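Local atomic coordinates of terminal oxygenase component of carbazole (Janthinobacterium sp., PDB entry 7BUG), a protein that catalyses, as the terminal oxygenase of carbazole 1,9a-dioxygenase, the angular dihydroxylation of carbazole at C-9a and C-1 using a Rieske [2Fe-2S] cluster and a mononuclear iron. Residues A[72-77]-A[89-94]; A[67-72]-A[95-100]; A[185-190]-A[327-332]; A[165-170]-A[332-337]. All coordinates share one frame; numbering follows the deposited sequence. Where two conformers were deposited one is given.

How the contacts relate
Following the chain, the loop after strand 61-66 supplies 67-72 and 72-77. Contact 2 closes it onto strand 95-98, and contact 1 (72-77 with 89-94) is nested inside; the two share Arg72 and wrap one [2Fe-2S] cluster. Further on, strand 158-167 opens the much longer loop that contact 4 closes on helix 331-344, with contact 3 (185-190 with 327-332) nested within it. These two share Asp332 and each supply a ligand of the mononuclear iron. The pairs lie in series, the centres of contacts 1 and 3 about 45 Å apart. Between subunits they draw together: contacts 1 and 2 touch the second subunit, contacts 3 and 4 the third.

Contact 1 (A[72-77]-A[89-94]); sequences RGVQLS and TCWYHA. With FES (Fe2/s2 (inorganic) cluster), chain D.
In the Rieske [2Fe-2S] site, Val74 of one cluster loop is wedged against Cys90, Trp91 and Tyr92 of the other. Its CG2 lies 3.7 Å from Cys90 SG and 3.6 Å from Trp91 CZ2; valine and indole reach toward each other tip to tip. The Val74 and Tyr92 side chains cross at about a right angle, Val74 CG1 lying 3.9 Å from Tyr92 CD2. Trp91 CG, set between backbone N and carbonyl carbon (chi1 54°), starts off the side chain whose indole edge meets the 72-77 backbone: NE1 donates to Gln75 O at 2.9 Å, nearly straight at 174°, with the oxygen in the ring plane. An alanine in place of Trp91 would probably leave Gln75 O without its N-H partner and open a gap beside Val74.

Cys90 and His93 form the C-X2-H half of the Rieske motif. Cys90 SG binds FE1 at 2.3 Å and His93 ND1 binds FE2 at 2.1 Å, while Cys69 and His71 complete the iron ligands. The N-H of Tyr92 points back at Cys90 SG (3.6 Å, 166°) and is likely to temper the negative charge on the sulfur. Leu76 CD2 covers the backbone of this ligand loop, 3.8 Å from Cys90 CA. The ring of Tyr92 lies with His93 CE1 over its centre, and the aliphatic part of Arg72 passes obliquely by the same imidazole. Beyond it the polar ends leave the subunit: His93 NE2 bonds to Asp180 and Arg72 forms a salt bridge with Glu176, both of the second subunit.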
# COMPACT_ATOMS: atom_id res chain seq x y z
N ARG A 72 -16.24 21.37 0.42
CA ARG A 72 -15.02 20.74 1.01
C ARG A 72 -14.75 19.37 0.38
O ARG A 72 -13.89 18.62 0.89
CB ARG A 72 -15.09 20.70 2.54
CG ARG A 72 -15.33 22.05 3.19
CD ARG A 72 -14.33 23.16 2.92
NE ARG A 72 -12.97 22.72 3.26
CZ ARG A 72 -12.42 22.75 4.46
NH1 ARG A 72 -13.07 23.30 5.46
NH2 ARG A 72 -11.20 22.29 4.60
N GLY A 73 -15.44 18.99 -0.68
CA GLY A 73 -15.10 17.81 -1.48
C GLY A 73 -15.38 16.48 -0.83
O GLY A 73 -14.78 15.48 -1.22
N VAL A 74 -16.30 16.47 0.12
CA VAL A 74 -16.74 15.20 0.72
C VAL A 74 -17.66 14.45 -0.24
O VAL A 74 -18.35 15.05 -1.06
CB VAL A 74 -17.41 15.41 2.08
CG1 VAL A 74 -16.49 16.09 3.09
CG2 VAL A 74 -18.76 16.13 1.96
N GLN A 75 -17.74 13.14 -0.12
CA GLN A 75 -18.83 12.36 -0.76
C GLN A 75 -20.14 12.66 -0.01
O GLN A 75 -20.24 12.43 1.21
CB GLN A 75 -18.49 10.89 -0.77
CG GLN A 75 -17.53 10.55 -1.91
CD GLN A 75 -17.15 9.09 -1.90
OE1 GLN A 75 -16.08 8.70 -1.37
NE2 GLN A 75 -17.99 8.24 -2.48
N LEU A 76 -21.14 13.13 -0.72
CA LEU A 76 -22.48 13.32 -0.13
C LEU A 76 -22.99 11.96 0.35
O LEU A 76 -23.76 11.92 1.32
CB LEU A 76 -23.42 13.95 -1.15
CG LEU A 76 -23.22 15.45 -1.34
CD1 LEU A 76 -22.12 15.62 -2.32
CD2 LEU A 76 -24.51 16.09 -1.78
N SER A 77 -22.58 10.87 -0.29
CA SER A 77 -23.09 9.51 0.02
C SER A 77 -22.65 9.01 1.40
O SER A 77 -23.21 7.99 1.87
CB SER A 77 -22.67 8.56 -1.03
OG SER A 77 -21.25 8.48 -1.15
N THR A 89 -29.07 17.28 -0.04
CA THR A 89 -28.42 18.24 0.85
C THR A 89 -27.13 17.57 1.35
O THR A 89 -27.24 16.48 1.98
CB THR A 89 -29.37 18.60 2.01
OG1 THR A 89 -30.48 19.28 1.42
CG2 THR A 89 -28.71 19.43 3.08
N CYS A 90 -26.00 18.19 1.14
CA CYS A 90 -24.74 17.66 1.72
C CYS A 90 -24.92 17.60 3.23
O CYS A 90 -25.44 18.56 3.86
CB CYS A 90 -23.57 18.53 1.32
SG CYS A 90 -22.02 17.88 1.99
N TRP A 91 -24.45 16.54 3.84
CA TRP A 91 -24.55 16.31 5.30
C TRP A 91 -23.66 17.25 6.11
O TRP A 91 -23.85 17.32 7.33
CB TRP A 91 -24.21 14.86 5.59
CG TRP A 91 -22.89 14.46 5.03
CD1 TRP A 91 -22.66 13.87 3.81
CD2 TRP A 91 -21.59 14.69 5.62
NE1 TRP A 91 -21.32 13.68 3.63
CE2 TRP A 91 -20.64 14.20 4.69
CE3 TRP A 91 -21.15 15.25 6.81
CZ2 TRP A 91 -19.26 14.24 4.95
CZ3 TRP A 91 -19.79 15.33 7.05
CH2 TRP A 91 -18.86 14.84 6.12
N TYR A 92 -22.69 17.93 5.48
CA TYR A 92 -21.66 18.63 6.26
C TYR A 92 -22.15 20.06 6.57
O TYR A 92 -22.23 20.40 7.74
CB TYR A 92 -20.34 18.55 5.53
CG TYR A 92 -19.08 18.72 6.37
CD1 TYR A 92 -19.10 19.04 7.71
CD2 TYR A 92 -17.84 18.64 5.74
CE1 TYR A 92 -17.94 19.19 8.45
CE2 TYR A 92 -16.66 18.84 6.45
CZ TYR A 92 -16.71 19.13 7.81
OH TYR A 92 -15.57 19.28 8.59
N HIS A 93 -22.35 20.87 5.53
CA HIS A 93 -22.79 22.28 5.74
C HIS A 93 -24.07 22.52 4.96
O HIS A 93 -24.41 23.66 4.76
CB HIS A 93 -21.72 23.31 5.40
CG HIS A 93 -20.36 22.94 5.87
ND1 HIS A 93 -19.53 22.09 5.15
CD2 HIS A 93 -19.67 23.35 6.96
CE1 HIS A 93 -18.40 21.95 5.85
NE2 HIS A 93 -18.45 22.72 6.95
N ALA A 94 -24.72 21.48 4.51
CA ALA A 94 -26.09 21.57 3.94
C ALA A 94 -26.15 22.39 2.65
O ALA A 94 -27.27 22.88 2.30
CB ALA A 94 -27.08 22.09 4.96
FE1 FES D . -20.72 19.74 1.54
FE2 FES D . -19.66 21.66 3.12
S1 FES D . -21.77 21.50 2.38
S2 FES D . -18.62 19.85 2.31

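Contact 2 (A[67-72]-A[95-100]); sequences DRCLHR and WTYRWE. With MG (magnesium ion), chain F; FES (Fe2/s2 (inorganic) cluster), chain D.
The C-X-H half of the Rieske motif, Cys69-Leu70-His71, packs on Trp95 and Tyr97 of strand 95-98. Cys69 SG binds FE1 at 2.4 Å and His71 ND1 binds FE2 at 2.1 Å. With CG anti to the backbone N (chi1 178°), the imidazole of His71 forms an offset stack with the five-membered ring of Trp95, centroids 4.6 Å apart and planes 14° from parallel. Its CB sits over the centre of the six-membered ring, a CH-pi contact of 3.5 Å to the centroid. Arg72 CG covers the opposite imidazole face, and His71 NE2 is hydrogen-bonded to Asp359 of the second subunit. Trp95 also borders the cluster itself, its CD1 3.3 Å from S1. Leu70 touches both aromatics, CB against Trp95 CZ3 and CD1 against Tyr97 CE1. Tyr97 OH accepts the N-H of Leu70 at 3.1 Å and 151°. The same oxygen lies 3.1 Å from Cys69 SG, which comes in at the edge of the phenol ring. The N-H of His71 donates to that sulfur, over 3.6 Å. A hydroxyl and an amide N-H this near the ligand sulfur would probably polarise it and so influence the redox properties of the cluster.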
# COMPACT_ATOMS: atom_id res chain seq x y z
N ASP A 67 -20.58 12.61 -6.98
CA ASP A 67 -20.60 12.39 -5.52
C ASP A 67 -19.41 13.08 -4.89
O ASP A 67 -18.49 12.42 -4.38
CB ASP A 67 -20.63 10.89 -5.27
CG ASP A 67 -20.81 10.50 -3.81
OD1 ASP A 67 -21.26 11.34 -2.99
OD2 ASP A 67 -20.58 9.30 -3.52
N ARG A 68 -19.36 14.40 -4.97
CA ARG A 68 -18.21 15.20 -4.45
C ARG A 68 -18.76 16.61 -4.25
O ARG A 68 -19.00 17.32 -5.26
CB ARG A 68 -17.00 15.21 -5.37
CG ARG A 68 -15.81 15.90 -4.71
CD ARG A 68 -14.51 15.87 -5.50
NE ARG A 68 -14.78 16.60 -6.70
CZ ARG A 68 -14.15 16.46 -7.87
NH1 ARG A 68 -13.12 15.65 -7.98
NH2 ARG A 68 -14.56 17.13 -8.91
N CYS A 69 -19.02 16.99 -3.01
CA CYS A 69 -19.53 18.34 -2.69
C CYS A 69 -18.58 19.42 -3.26
O CYS A 69 -17.36 19.28 -3.13
CB CYS A 69 -19.75 18.49 -1.20
SG CYS A 69 -20.62 20.03 -0.81
N LEU A 70 -19.13 20.49 -3.80
CA LEU A 70 -18.33 21.65 -4.30
C LEU A 70 -17.56 22.35 -3.18
O LEU A 70 -16.58 23.03 -3.45
CB LEU A 70 -19.28 22.66 -4.94
CG LEU A 70 -19.95 22.21 -6.22
CD1 LEU A 70 -20.82 23.34 -6.78
CD2 LEU A 70 -18.99 21.68 -7.26
N HIS A 71 -18.04 22.27 -1.95
CA HIS A 71 -17.52 23.07 -0.82
C HIS A 71 -16.18 22.48 -0.33
O HIS A 71 -15.11 23.04 -0.62
CB HIS A 71 -18.63 23.13 0.24
CG HIS A 71 -18.24 23.87 1.45
ND1 HIS A 71 -18.67 23.45 2.69
CD2 HIS A 71 -17.48 24.97 1.61
CE1 HIS A 71 -18.21 24.29 3.60
NE2 HIS A 71 -17.46 25.28 2.93
N ARG A 72 -16.24 21.37 0.42
CA ARG A 72 -15.02 20.74 1.01
C ARG A 72 -14.75 19.37 0.38
O ARG A 72 -13.89 18.62 0.89
CB ARG A 72 -15.09 20.70 2.54
CG ARG A 72 -15.33 22.05 3.19
CD ARG A 72 -14.33 23.16 2.92
NE ARG A 72 -12.97 22.72 3.26
CZ ARG A 72 -12.42 22.75 4.46
NH1 ARG A 72 -13.07 23.30 5.46
NH2 ARG A 72 -11.20 22.29 4.60
N TRP A 95 -25.08 22.43 1.86
CA TRP A 95 -25.21 22.85 0.46
C TRP A 95 -26.16 21.90 -0.24
O TRP A 95 -26.04 20.67 -0.19
CB TRP A 95 -23.87 22.91 -0.27
CG TRP A 95 -22.94 23.97 0.20
CD1 TRP A 95 -22.79 24.49 1.45
CD2 TRP A 95 -21.98 24.62 -0.64
NE1 TRP A 95 -21.81 25.45 1.45
CE2 TRP A 95 -21.28 25.53 0.19
CE3 TRP A 95 -21.62 24.47 -1.98
CZ2 TRP A 95 -20.23 26.29 -0.31
CZ3 TRP A 95 -20.61 25.28 -2.47
CH2 TRP A 95 -19.93 26.17 -1.64
N THR A 96 -27.20 22.44 -0.90
CA THR A 96 -28.30 21.66 -1.47
C THR A 96 -28.32 21.83 -2.99
O THR A 96 -28.33 22.98 -3.49
CB THR A 96 -29.61 22.13 -0.85
OG1 THR A 96 -29.51 21.87 0.56
CG2 THR A 96 -30.80 21.40 -1.43
N TYR A 97 -28.37 20.70 -3.69
CA TYR A 97 -28.25 20.62 -5.16
C TYR A 97 -29.52 20.02 -5.76
O TYR A 97 -30.11 19.09 -5.23
CB TYR A 97 -27.04 19.78 -5.54
CG TYR A 97 -25.76 20.24 -4.88
CD1 TYR A 97 -24.96 21.18 -5.51
CD2 TYR A 97 -25.29 19.64 -3.73
CE1 TYR A 97 -23.75 21.56 -4.97
CE2 TYR A 97 -24.09 20.02 -3.17
CZ TYR A 97 -23.31 20.98 -3.80
OH TYR A 97 -22.08 21.26 -3.24
N ARG A 98 -29.92 20.56 -6.90
CA ARG A 98 -30.98 19.92 -7.71
C ARG A 98 -30.42 18.72 -8.46
O ARG A 98 -29.43 18.88 -9.16
CB ARG A 98 -31.58 20.94 -8.66
CG ARG A 98 -32.25 22.09 -7.93
CD ARG A 98 -33.20 22.76 -8.91
NE ARG A 98 -32.47 23.48 -9.90
CZ ARG A 98 -32.42 24.81 -10.03
NH1 ARG A 98 -33.05 25.60 -9.16
NH2 ARG A 98 -31.74 25.35 -11.02
N TRP A 99 -31.08 17.57 -8.40
CA TRP A 99 -30.71 16.41 -9.23
C TRP A 99 -30.78 16.79 -10.71
O TRP A 99 -30.00 16.25 -11.48
CB TRP A 99 -31.61 15.23 -8.91
CG TRP A 99 -31.36 14.62 -7.57
CD1 TRP A 99 -32.03 14.83 -6.39
CD2 TRP A 99 -30.32 13.65 -7.29
NE1 TRP A 99 -31.49 14.05 -5.41
CE2 TRP A 99 -30.47 13.29 -5.94
CE3 TRP A 99 -29.34 13.01 -8.05
CZ2 TRP A 99 -29.60 12.40 -5.29
CZ3 TRP A 99 -28.51 12.09 -7.42
CH2 TRP A 99 -28.69 11.73 -6.09
N GLU A 100 -31.77 17.58 -11.13
CA GLU A 100 -32.03 17.71 -12.59
C GLU A 100 -30.91 18.48 -13.28
O GLU A 100 -30.62 18.15 -14.46
CB GLU A 100 -33.38 18.43 -12.80
CG GLU A 100 -33.82 18.38 -14.24
CD GLU A 100 -33.24 19.50 -15.06
OE1 GLU A 100 -33.04 20.62 -14.48
OE2 GLU A 100 -33.02 19.27 -16.28
MG MG F . -29.85 16.77 -15.82
FE1 FES D . -20.72 19.74 1.54
FE2 FES D . -19.66 21.66 3.12
S1 FES D . -21.77 21.50 2.38
S2 FES D . -18.62 19.85 2.31
O HOH W 1 -29.06 15.77 -14.05
O HOH W 2 -30.83 17.99 -17.27
O HOH W 3 -31.46 15.49 -15.73
O HOH W 4 -28.83 15.43 -17.02
O HOH W 5 -28.19 18.08 -15.89

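Contact 3 (A[185-190]-A[327-332]); sequences YIHKDS and EGFNND. With FE2 (Fe (II) ion), chain E.
A metal-binding imidazole lies flat on a phenyl ring: His187 and Phe329 stack face to face, centroids 3.8 Å apart and planes at 13°, although the two side chains run at about a right angle to each other. Phe329 CZ comes within 3.3 Å of His187 CG. Ile186 CG1 covers the centre of the other imidazole face, so the ligand ring is sandwiched between aromatic and aliphatic carbon. Phe329 CG, anti to the backbone N (chi1 -175°), starts the phenyl off toward His187.

His187 NE2 binds the ferrous ion at 2.1 Å, one corner of the facial triad of two histidines and one carboxylate that His183 and Asp333 complete. On the far edge of the ring, in its plane, ND1 donates to water 6 over 2.8 Å. The same water donates to Phe329 O at 2.8 Å and to Asp332 OD2 at 2.6 Å, which, with the stack, would hold the imidazole's rotation and keep NE2 turned to the metal. The other carboxylate oxygen of Asp332, OD1, is taken by Trp335 NE1. Ile186 CD1 reaches the backbone of helix 331-344, 3.6 Å from Asp332 O.

At the end of the type I turn from His187, Ser190 OG donates to Gly328 O at 2.9 Å, lying 42° above the carbonyl plane; Gly328 has two conformers, which makes this bond less certain. The same hydroxyl, at the edge of the Phe329 ring, caps Leu192 N of helix 191-195. Asn330 ND2 lies at the edge of the phenyl ring and bonds to OD2 of the iron ligand Asp333.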
# COMPACT_ATOMS: atom_id res chain seq x y z
N TYR A 185 -8.82 -21.81 -25.33
CA TYR A 185 -8.04 -22.90 -24.67
C TYR A 185 -8.39 -22.99 -23.18
O TYR A 185 -8.55 -24.09 -22.64
CB TYR A 185 -6.56 -22.69 -24.93
CG TYR A 185 -5.70 -23.80 -24.40
CD1 TYR A 185 -5.63 -25.02 -25.07
CD2 TYR A 185 -5.02 -23.67 -23.19
CE1 TYR A 185 -4.89 -26.06 -24.56
CE2 TYR A 185 -4.30 -24.72 -22.66
CZ TYR A 185 -4.23 -25.91 -23.35
OH TYR A 185 -3.51 -26.97 -22.84
N ILE A 186 -8.57 -21.84 -22.49
CA ILE A 186 -8.86 -21.87 -21.04
C ILE A 186 -10.24 -22.46 -20.73
O ILE A 186 -10.48 -22.76 -19.57
CB ILE A 186 -8.70 -20.47 -20.40
CG1 ILE A 186 -9.90 -19.55 -20.65
CG2 ILE A 186 -7.41 -19.85 -20.88
CD1 ILE A 186 -9.82 -18.22 -19.92
N HIS A 187 -11.14 -22.53 -21.72
CA HIS A 187 -12.55 -22.95 -21.52
C HIS A 187 -12.74 -24.45 -21.84
O HIS A 187 -13.86 -24.92 -21.72
CB HIS A 187 -13.45 -22.08 -22.39
CG HIS A 187 -13.42 -20.63 -22.02
ND1 HIS A 187 -13.82 -20.20 -20.79
CD2 HIS A 187 -13.17 -19.53 -22.75
CE1 HIS A 187 -13.76 -18.87 -20.75
NE2 HIS A 187 -13.36 -18.46 -21.92
N LYS A 188 -11.65 -25.15 -22.15
CA LYS A 188 -11.70 -26.55 -22.67
C LYS A 188 -12.32 -27.49 -21.63
O LYS A 188 -12.96 -28.45 -22.04
CB LYS A 188 -10.31 -26.99 -23.14
CG LYS A 188 -9.26 -27.16 -22.05
CD LYS A 188 -7.87 -27.27 -22.62
CE LYS A 188 -6.81 -27.45 -21.55
NZ LYS A 188 -6.62 -26.20 -20.74
N ASP A 189 -12.26 -27.19 -20.35
CA ASP A 189 -12.84 -28.06 -19.28
C ASP A 189 -14.12 -27.47 -18.70
O ASP A 189 -14.59 -27.97 -17.65
CB ASP A 189 -11.84 -28.31 -18.15
CG ASP A 189 -10.56 -28.99 -18.59
OD1 ASP A 189 -10.68 -29.86 -19.46
OD2 ASP A 189 -9.46 -28.65 -18.06
N SER A 190 -14.73 -26.45 -19.33
CA SER A 190 -15.94 -25.82 -18.76
C SER A 190 -17.11 -26.81 -18.72
O SER A 190 -17.28 -27.50 -19.69
CB SER A 190 -16.37 -24.59 -19.53
OG SER A 190 -17.56 -24.08 -18.94
N GLU A 327 -21.51 -17.85 -15.11
CA GLU A 327 -20.58 -18.20 -14.00
C GLU A 327 -19.67 -19.33 -14.45
O GLU A 327 -18.46 -19.12 -14.53
CB GLU A 327 -21.41 -18.51 -12.76
CG GLU A 327 -22.03 -17.27 -12.18
CD GLU A 327 -23.16 -17.46 -11.18
OE1 GLU A 327 -23.48 -18.62 -10.86
OE2 GLU A 327 -23.72 -16.46 -10.73
N GLY A 328 -20.22 -20.49 -14.82
CA GLY A 328 -19.45 -21.74 -15.05
C GLY A 328 -18.58 -21.74 -16.30
O GLY A 328 -17.70 -22.61 -16.43
N PHE A 329 -18.79 -20.82 -17.24
CA PHE A 329 -17.86 -20.67 -18.37
C PHE A 329 -16.97 -19.44 -18.14
O PHE A 329 -15.71 -19.52 -18.24
CB PHE A 329 -18.67 -20.58 -19.67
CG PHE A 329 -17.88 -20.55 -20.92
CD1 PHE A 329 -17.49 -21.72 -21.56
CD2 PHE A 329 -17.52 -19.34 -21.50
CE1 PHE A 329 -16.83 -21.67 -22.78
CE2 PHE A 329 -16.79 -19.31 -22.67
CZ PHE A 329 -16.45 -20.47 -23.32
N ASN A 330 -17.59 -18.30 -17.82
CA ASN A 330 -16.80 -17.03 -17.77
C ASN A 330 -15.98 -16.86 -16.49
O ASN A 330 -15.10 -15.99 -16.48
CB ASN A 330 -17.64 -15.77 -18.01
CG ASN A 330 -18.14 -15.69 -19.43
OD1 ASN A 330 -19.34 -15.58 -19.63
ND2 ASN A 330 -17.26 -15.75 -20.43
N ASN A 331 -16.22 -17.65 -15.44
CA ASN A 331 -15.36 -17.56 -14.24
C ASN A 331 -13.90 -17.77 -14.62
O ASN A 331 -13.05 -17.10 -14.01
CB ASN A 331 -15.79 -18.55 -13.15
CG ASN A 331 -16.90 -18.03 -12.27
OD1 ASN A 331 -17.34 -16.87 -12.35
ND2 ASN A 331 -17.37 -18.91 -11.40
N ASP A 332 -13.57 -18.60 -15.61
CA ASP A 332 -12.16 -18.81 -16.01
C ASP A 332 -11.60 -17.53 -16.67
O ASP A 332 -10.44 -17.27 -16.54
CB ASP A 332 -11.96 -20.03 -16.90
CG ASP A 332 -12.13 -21.35 -16.13
OD1 ASP A 332 -11.69 -21.43 -14.94
OD2 ASP A 332 -12.76 -22.25 -16.70
FE FE2 E . -13.38 -16.40 -22.37
O HOH W 6 -14.42 -21.94 -18.64
O HOH W 7 -14.82 -16.24 -23.46
O HOH W 8 -13.64 -14.25 -22.78

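Contact 4 (A[165-170]-A[332-337]); sequences QIIKSN and DDIWAR. With FE2 (Fe (II) ion), chain E.
Ile334 meets two side chains of the 165-170 segment. Its CD1 lies 3.9 Å from CD1 of Ile167, the two isoleucines crossing at about a right angle, and Ile334 CG2 touches the same Ile167 methyl. Gln165 comes at Ile334 tip to tip, with NE2 3.8 Å from Ile334 CD1 and OE1 equally near. From a CG set between backbone N and carbonyl carbon (chi1 66°), the Gln165 chain runs out extended to the Ile334 methyl. An alanine in place of Ile334 would probably leave a gap facing Ile167 CD1 and the Gln165 amide without its apolar neighbour. One turn on, Arg337 CB packs 3.6 Å from Ser169 OG, a hydroxyl that donates to Asn170 O at 3.0 Å from well above the carbonyl plane. Outside this shell, the Arg337 guanidinium makes a cation-pi contact with Tyr296 of the adjacent strand 293-303. The axes of 165-167 and 332-337 run 30° apart and approach to 10.6 Å. Asp333, on another side of the helix from Ile334, chelates the ferrous ion through OD1 at 2.0 Å and OD2 at 2.5 Å. A helix laid against the antiparallel sheet, carrying the carboxylate of the facial triad, is characteristic of the Bet v 1-like catalytic domain of Rieske oxygenases.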
# COMPACT_ATOMS: atom_id res chain seq x y z
N GLN A 165 -20.46 -7.69 -11.79
CA GLN A 165 -19.57 -7.78 -10.60
C GLN A 165 -18.33 -6.93 -10.84
O GLN A 165 -18.08 -6.47 -11.95
CB GLN A 165 -19.23 -9.22 -10.30
CG GLN A 165 -18.41 -9.84 -11.37
CD GLN A 165 -18.35 -11.34 -11.23
OE1 GLN A 165 -18.92 -12.10 -12.01
NE2 GLN A 165 -17.57 -11.75 -10.24
N ILE A 166 -17.63 -6.69 -9.76
CA ILE A 166 -16.41 -5.84 -9.77
C ILE A 166 -15.22 -6.79 -9.82
O ILE A 166 -15.14 -7.70 -8.96
CB ILE A 166 -16.36 -4.92 -8.55
CG1 ILE A 166 -17.52 -3.92 -8.61
CG2 ILE A 166 -15.04 -4.21 -8.43
CD1 ILE A 166 -17.63 -3.06 -7.39
N ILE A 167 -14.34 -6.56 -10.77
CA ILE A 167 -13.17 -7.43 -11.05
C ILE A 167 -11.91 -6.58 -10.93
O ILE A 167 -11.86 -5.51 -11.52
CB ILE A 167 -13.26 -8.12 -12.41
CG1 ILE A 167 -14.55 -8.93 -12.58
CG2 ILE A 167 -12.03 -8.98 -12.67
CD1 ILE A 167 -14.80 -9.97 -11.53
N LYS A 168 -10.90 -7.12 -10.25
CA LYS A 168 -9.64 -6.36 -10.05
C LYS A 168 -8.67 -6.60 -11.21
O LYS A 168 -7.61 -7.27 -11.05
CB LYS A 168 -9.03 -6.75 -8.69
CG LYS A 168 -9.92 -6.39 -7.52
CD LYS A 168 -9.48 -6.98 -6.20
CE LYS A 168 -10.65 -7.21 -5.26
NZ LYS A 168 -10.20 -7.80 -3.97
N SER A 169 -8.99 -6.10 -12.40
CA SER A 169 -8.01 -5.92 -13.47
C SER A 169 -8.38 -4.64 -14.19
O SER A 169 -9.56 -4.21 -14.16
CB SER A 169 -7.91 -7.04 -14.44
OG SER A 169 -8.90 -6.96 -15.47
N ASN A 170 -7.40 -4.05 -14.83
CA ASN A 170 -7.69 -2.94 -15.75
C ASN A 170 -8.69 -3.43 -16.81
O ASN A 170 -8.61 -4.58 -17.28
CB ASN A 170 -6.40 -2.43 -16.38
CG ASN A 170 -6.59 -1.26 -17.31
OD1 ASN A 170 -6.78 -1.44 -18.51
ND2 ASN A 170 -6.64 -0.10 -16.70
N ASP A 332 -13.57 -18.60 -15.61
CA ASP A 332 -12.16 -18.81 -16.01
C ASP A 332 -11.60 -17.53 -16.67
O ASP A 332 -10.44 -17.27 -16.54
CB ASP A 332 -11.96 -20.03 -16.90
CG ASP A 332 -12.13 -21.35 -16.13
OD1 ASP A 332 -11.69 -21.43 -14.94
OD2 ASP A 332 -12.76 -22.25 -16.70
N ASP A 333 -12.44 -16.73 -17.32
CA ASP A 333 -11.98 -15.44 -17.88
C ASP A 333 -11.54 -14.52 -16.74
O ASP A 333 -10.62 -13.71 -16.97
CB ASP A 333 -13.10 -14.78 -18.67
CG ASP A 333 -13.35 -15.50 -19.98
OD1 ASP A 333 -12.38 -15.81 -20.71
OD2 ASP A 333 -14.48 -15.81 -20.23
N ILE A 334 -12.24 -14.58 -15.62
CA ILE A 334 -11.96 -13.67 -14.48
C ILE A 334 -10.53 -13.88 -13.98
O ILE A 334 -9.74 -12.91 -13.91
CB ILE A 334 -13.01 -13.82 -13.38
CG1 ILE A 334 -14.37 -13.32 -13.91
CG2 ILE A 334 -12.56 -13.08 -12.12
CD1 ILE A 334 -15.47 -13.51 -12.92
N TRP A 335 -10.14 -15.14 -13.73
CA TRP A 335 -8.78 -15.33 -13.17
C TRP A 335 -7.73 -15.16 -14.30
O TRP A 335 -6.60 -14.74 -14.00
CB TRP A 335 -8.69 -16.61 -12.31
CG TRP A 335 -8.88 -17.88 -13.03
CD1 TRP A 335 -10.00 -18.67 -13.01
CD2 TRP A 335 -7.90 -18.56 -13.84
NE1 TRP A 335 -9.79 -19.77 -13.80
CE2 TRP A 335 -8.52 -19.74 -14.31
CE3 TRP A 335 -6.56 -18.31 -14.19
CZ2 TRP A 335 -7.84 -20.65 -15.12
CZ3 TRP A 335 -5.90 -19.22 -14.98
CH2 TRP A 335 -6.53 -20.38 -15.41
N ALA A 336 -8.06 -15.39 -15.57
CA ALA A 336 -7.16 -15.07 -16.70
C ALA A 336 -6.84 -13.57 -16.67
O ALA A 336 -5.66 -13.19 -16.81
CB ALA A 336 -7.72 -15.46 -18.03
N ARG A 337 -7.86 -12.72 -16.56
CA ARG A 337 -7.62 -11.25 -16.52
C ARG A 337 -6.69 -10.92 -15.36
O ARG A 337 -5.75 -10.12 -15.54
CB ARG A 337 -8.93 -10.49 -16.32
CG ARG A 337 -9.87 -10.62 -17.49
CD ARG A 337 -11.22 -10.09 -17.10
NE ARG A 337 -12.17 -10.60 -18.03
CZ ARG A 337 -13.46 -10.52 -17.83
NH1 ARG A 337 -13.95 -9.77 -16.86
NH2 ARG A 337 -14.25 -11.16 -18.65
FE FE2 E . -13.38 -16.40 -22.37
O HOH W 7 -14.82 -16.24 -23.46
O HOH W 8 -13.64 -14.25 -22.78